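Local coordinates for protein PrimPol AEP domain (PP-N190) (Cyanophage S-2L, PDB 6ZP9) that probably primes and extends DNA chains during phage replication, as the archaeo-eukaryotic primase domain of a primase-polymerase whose phage incorporates 2-aminoadenine in its DNA, at residues 27-39 with 48-61. Residues are numbered along the deposited sequence; the frame is centred on the assembly and turned at random.
Sequences RKDIATTRYRAIW and AWTTPLTGATVQDA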
# COMPACT_ATOMS: atom_id res chain seq x y z
N ARG A 27 -6.80 -4.68 -7.92
CA ARG A 27 -6.92 -5.36 -9.22
C ARG A 27 -5.67 -6.17 -9.56
O ARG A 27 -5.28 -6.30 -10.72
CB ARG A 27 -7.26 -4.36 -10.33
CG ARG A 27 -8.61 -3.67 -10.07
CD ARG A 27 -8.94 -2.55 -11.06
NE ARG A 27 -9.01 -3.03 -12.43
CZ ARG A 27 -10.11 -3.53 -12.99
NH1 ARG A 27 -11.23 -3.60 -12.28
NH2 ARG A 27 -10.10 -3.95 -14.25
N LYS A 28 -5.05 -6.75 -8.53
CA LYS A 28 -3.83 -7.53 -8.69
C LYS A 28 -4.14 -9.02 -8.80
O LYS A 28 -5.25 -9.49 -8.54
CB LYS A 28 -2.87 -7.27 -7.53
CG LYS A 28 -2.17 -5.94 -7.62
CD LYS A 28 -1.33 -5.68 -6.36
CE LYS A 28 -0.06 -6.52 -6.38
NZ LYS A 28 0.92 -6.08 -7.42
N ASP A 29 -3.12 -9.77 -9.19
CA ASP A 29 -3.19 -11.21 -9.43
C ASP A 29 -2.31 -11.86 -8.38
O ASP A 29 -1.11 -11.57 -8.32
CB ASP A 29 -2.71 -11.53 -10.85
CG ASP A 29 -2.78 -13.01 -11.20
OD1 ASP A 29 -2.97 -13.86 -10.31
OD2 ASP A 29 -2.63 -13.32 -12.41
N ILE A 30 -2.89 -12.73 -7.55
CA ILE A 30 -2.08 -13.31 -6.48
C ILE A 30 -0.87 -14.05 -7.04
O ILE A 30 0.20 -14.04 -6.43
CB ILE A 30 -2.93 -14.23 -5.57
CG1 ILE A 30 -2.08 -14.61 -4.35
CG2 ILE A 30 -3.39 -15.49 -6.32
CD1 ILE A 30 -2.85 -15.22 -3.22
N ALA A 31 -1.00 -14.66 -8.22
CA ALA A 31 0.10 -15.42 -8.82
C ALA A 31 1.32 -14.56 -9.13
O ALA A 31 2.43 -15.10 -9.24
CB ALA A 31 -0.37 -16.10 -10.11
N THR A 32 1.16 -13.25 -9.30
CA THR A 32 2.28 -12.38 -9.62
C THR A 32 2.56 -11.36 -8.53
O THR A 32 3.37 -10.45 -8.74
CB THR A 32 2.05 -11.67 -10.96
OG1 THR A 32 0.83 -10.93 -10.89
CG2 THR A 32 1.93 -12.68 -12.10
N THR A 33 1.91 -11.48 -7.37
CA THR A 33 2.08 -10.50 -6.31
C THR A 33 3.33 -10.81 -5.50
O THR A 33 3.60 -11.96 -5.14
CB THR A 33 0.84 -10.48 -5.41
OG1 THR A 33 -0.28 -9.99 -6.16
CG2 THR A 33 1.05 -9.59 -4.19
N ARG A 34 4.11 -9.77 -5.21
CA ARG A 34 5.37 -9.90 -4.49
C ARG A 34 5.18 -9.55 -3.02
O ARG A 34 4.62 -8.49 -2.69
CB ARG A 34 6.44 -9.01 -5.12
CG ARG A 34 6.74 -9.35 -6.57
CD ARG A 34 7.28 -10.77 -6.68
NE ARG A 34 8.57 -10.91 -6.00
CZ ARG A 34 9.25 -12.05 -5.95
NH1 ARG A 34 8.76 -13.13 -6.53
NH2 ARG A 34 10.41 -12.09 -5.32
N TYR A 35 5.64 -10.44 -2.15
CA TYR A 35 5.58 -10.27 -0.71
C TYR A 35 6.95 -9.83 -0.19
O TYR A 35 7.98 -10.31 -0.67
CB TYR A 35 5.17 -11.59 -0.06
CG TYR A 35 5.07 -11.62 1.45
CD1 TYR A 35 4.15 -10.81 2.12
CD2 TYR A 35 5.85 -12.50 2.20
CE1 TYR A 35 4.03 -10.86 3.50
CE2 TYR A 35 5.74 -12.54 3.59
CZ TYR A 35 4.82 -11.73 4.23
OH TYR A 35 4.69 -11.77 5.61
N ARG A 36 6.95 -8.92 0.77
CA ARG A 36 8.18 -8.53 1.46
C ARG A 36 7.92 -8.63 2.96
O ARG A 36 6.99 -8.00 3.47
CB ARG A 36 8.65 -7.12 1.09
CG ARG A 36 10.09 -6.84 1.53
CD ARG A 36 10.70 -5.58 0.90
NE ARG A 36 11.68 -4.95 1.78
CZ ARG A 36 13.00 -4.99 1.62
NH1 ARG A 36 13.79 -4.39 2.50
NH2 ARG A 36 13.54 -5.63 0.58
N ALA A 37 8.71 -9.44 3.65
CA ALA A 37 8.64 -9.54 5.10
C ALA A 37 9.82 -8.75 5.67
O ALA A 37 10.97 -9.02 5.31
CB ALA A 37 8.68 -11.01 5.54
N ILE A 38 9.53 -7.78 6.52
CA ILE A 38 10.55 -6.89 7.07
C ILE A 38 10.58 -7.05 8.58
O ILE A 38 9.53 -7.02 9.23
CB ILE A 38 10.30 -5.42 6.69
CG1 ILE A 38 10.11 -5.29 5.17
CG2 ILE A 38 11.45 -4.54 7.18
CD1 ILE A 38 9.91 -3.87 4.71
N TRP A 39 11.78 -7.22 9.13
CA TRP A 39 11.92 -7.40 10.57
C TRP A 39 11.65 -6.08 11.31
O TRP A 39 12.13 -5.02 10.89
CB TRP A 39 13.32 -7.91 10.90
CG TRP A 39 13.46 -8.38 12.30
CD1 TRP A 39 14.19 -7.80 13.30
CD2 TRP A 39 12.85 -9.54 12.87
NE1 TRP A 39 14.07 -8.52 14.46
CE2 TRP A 39 13.25 -9.60 14.22
CE3 TRP A 39 12.01 -10.54 12.37
CZ2 TRP A 39 12.83 -10.62 15.08
CZ3 TRP A 39 11.59 -11.55 13.23
CH2 TRP A 39 12.01 -11.58 14.57
N ALA A 48 15.42 -8.90 5.07
CA ALA A 48 14.04 -8.98 4.61
C ALA A 48 13.85 -10.18 3.68
O ALA A 48 14.77 -10.58 2.96
CB ALA A 48 13.63 -7.70 3.88
N TRP A 49 12.65 -10.75 3.70
CA TRP A 49 12.29 -11.78 2.72
C TRP A 49 11.66 -11.12 1.51
O TRP A 49 10.81 -10.23 1.65
CB TRP A 49 11.28 -12.78 3.29
CG TRP A 49 11.65 -13.50 4.52
CD1 TRP A 49 12.76 -13.32 5.31
CD2 TRP A 49 10.90 -14.55 5.14
NE1 TRP A 49 12.74 -14.20 6.37
CE2 TRP A 49 11.61 -14.96 6.28
CE3 TRP A 49 9.69 -15.19 4.82
CZ2 TRP A 49 11.15 -15.98 7.12
CZ3 TRP A 49 9.23 -16.19 5.65
CH2 TRP A 49 9.96 -16.58 6.78
N THR A 50 12.04 -11.57 0.33
CA THR A 50 11.42 -11.12 -0.92
C THR A 50 11.02 -12.38 -1.68
O THR A 50 11.88 -13.15 -2.11
CB THR A 50 12.37 -10.26 -1.73
OG1 THR A 50 13.61 -10.94 -1.87
CG2 THR A 50 12.62 -8.95 -1.03
N THR A 51 9.72 -12.58 -1.86
CA THR A 51 9.24 -13.89 -2.25
C THR A 51 7.83 -13.75 -2.82
O THR A 51 7.17 -12.73 -2.60
CB THR A 51 9.25 -14.83 -1.03
OG1 THR A 51 9.06 -16.18 -1.46
CG2 THR A 51 8.17 -14.44 -0.05
N PRO A 52 7.36 -14.73 -3.60
CA PRO A 52 5.95 -14.72 -4.00
C PRO A 52 5.03 -14.77 -2.79
O PRO A 52 5.34 -15.36 -1.75
CB PRO A 52 5.82 -15.99 -4.85
CG PRO A 52 7.22 -16.23 -5.39
CD PRO A 52 8.14 -15.78 -4.29
N LEU A 53 3.88 -14.12 -2.93
CA LEU A 53 2.88 -14.12 -1.86
C LEU A 53 2.15 -15.46 -1.86
O LEU A 53 1.45 -15.79 -2.82
CB LEU A 53 1.90 -12.97 -2.03
CG LEU A 53 0.75 -12.92 -1.02
CD1 LEU A 53 1.27 -12.52 0.34
CD2 LEU A 53 -0.35 -11.95 -1.48
N THR A 54 2.33 -16.24 -0.79
CA THR A 54 1.59 -17.48 -0.59
C THR A 54 1.18 -17.56 0.88
O THR A 54 1.80 -16.95 1.75
CB THR A 54 2.40 -18.74 -0.97
OG1 THR A 54 3.39 -19.01 0.03
CG2 THR A 54 3.09 -18.57 -2.33
N GLY A 55 0.12 -18.33 1.14
CA GLY A 55 -0.35 -18.46 2.51
C GLY A 55 0.68 -19.09 3.41
O GLY A 55 0.86 -18.67 4.55
N ALA A 56 1.39 -20.11 2.91
CA ALA A 56 2.39 -20.79 3.74
C ALA A 56 3.54 -19.86 4.09
O ALA A 56 4.08 -19.91 5.20
CB ALA A 56 2.90 -22.04 3.02
N THR A 57 3.93 -18.99 3.15
CA THR A 57 5.04 -18.08 3.42
C THR A 57 4.63 -16.98 4.38
O THR A 57 5.39 -16.64 5.30
CB THR A 57 5.55 -17.49 2.11
OG1 THR A 57 5.98 -18.56 1.26
CG2 THR A 57 6.70 -16.56 2.37
N VAL A 58 3.44 -16.41 4.21
CA VAL A 58 2.96 -15.42 5.17
C VAL A 58 2.82 -16.06 6.55
O VAL A 58 3.22 -15.48 7.57
CB VAL A 58 1.65 -14.78 4.70
CG1 VAL A 58 1.14 -13.80 5.75
CG2 VAL A 58 1.85 -14.09 3.38
N GLN A 59 2.27 -17.27 6.61
CA GLN A 59 2.16 -17.98 7.88
C GLN A 59 3.51 -18.05 8.59
O GLN A 59 3.62 -17.77 9.79
CB GLN A 59 1.59 -19.38 7.66
CG GLN A 59 1.49 -20.21 8.93
CD GLN A 59 0.38 -19.72 9.84
OE1 GLN A 59 -0.54 -19.01 9.42
NE2 GLN A 59 0.46 -20.09 11.11
N ASP A 60 4.56 -18.41 7.84
CA ASP A 60 5.90 -18.56 8.39
C ASP A 60 6.49 -17.21 8.81
O ASP A 60 7.09 -17.10 9.89
CB ASP A 60 6.81 -19.23 7.37
CG ASP A 60 8.10 -19.74 7.98
OD1 ASP A 60 8.13 -19.98 9.20
OD2 ASP A 60 9.09 -19.92 7.23
N ALA A 61 6.34 -16.18 7.98
CA ALA A 61 6.90 -14.88 8.32
C ALA A 61 6.22 -14.27 9.54
O ALA A 61 6.88 -13.71 10.42
CB ALA A 61 6.79 -13.93 7.12
O HOH W 1 2.19 -15.64 -5.56
O HOH W 2 12.78 -13.98 -5.02
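An antiparallel beta hairpin that folds straight into a helix illustrates how one tyrosine can join a sheet to the helix packed on one face of it, here Tyr-35 against Val-58 and Ala-61 of the helix and Leu-53 of the connecting turn. Strands 34-38 and 49-52 are laced by backbone bonds in two hydrogen-bonded pairs, Tyr-35 with Thr-51 and Ala-37 with Trp-49; beyond them Leu-53 N donates to Thr-33 O at 3.1 Å. The Tyr-35 ring, its CG trans to the backbone N (chi1 180°), projects to the face that carries Ala-37 and Thr-51 and lies against helix 55-64. Val-58 CG2 sits over one ring face, 4.0 Å from the centroid in a CH-pi contact, while Thr-51 CG2 and Ala-61 CB meet the edge. Leu-53 CD1 closes on Tyr-35 CD1 at 3.8 Å, and Ala-37 CB packs 3.8 Å from Ala-61 CB. Ala-48 CB lies over the centre of the Arg-36 guanidinium, 3.6 Å from its CZ. The bent chain of Arg-34 lays its guanidinium face over the Thr-51 carbonyl carbon, and its NH2 forms a salt bridge with Asp-77. Strand 49-52 is outermost in its four-stranded sheet; strand 67-71 flanks 34-38, its Ser-68 OG hydrogen-bonded to Tyr-35 OH, while Leu-23 of helix 16-25 packs on Leu-53 and Thr-33.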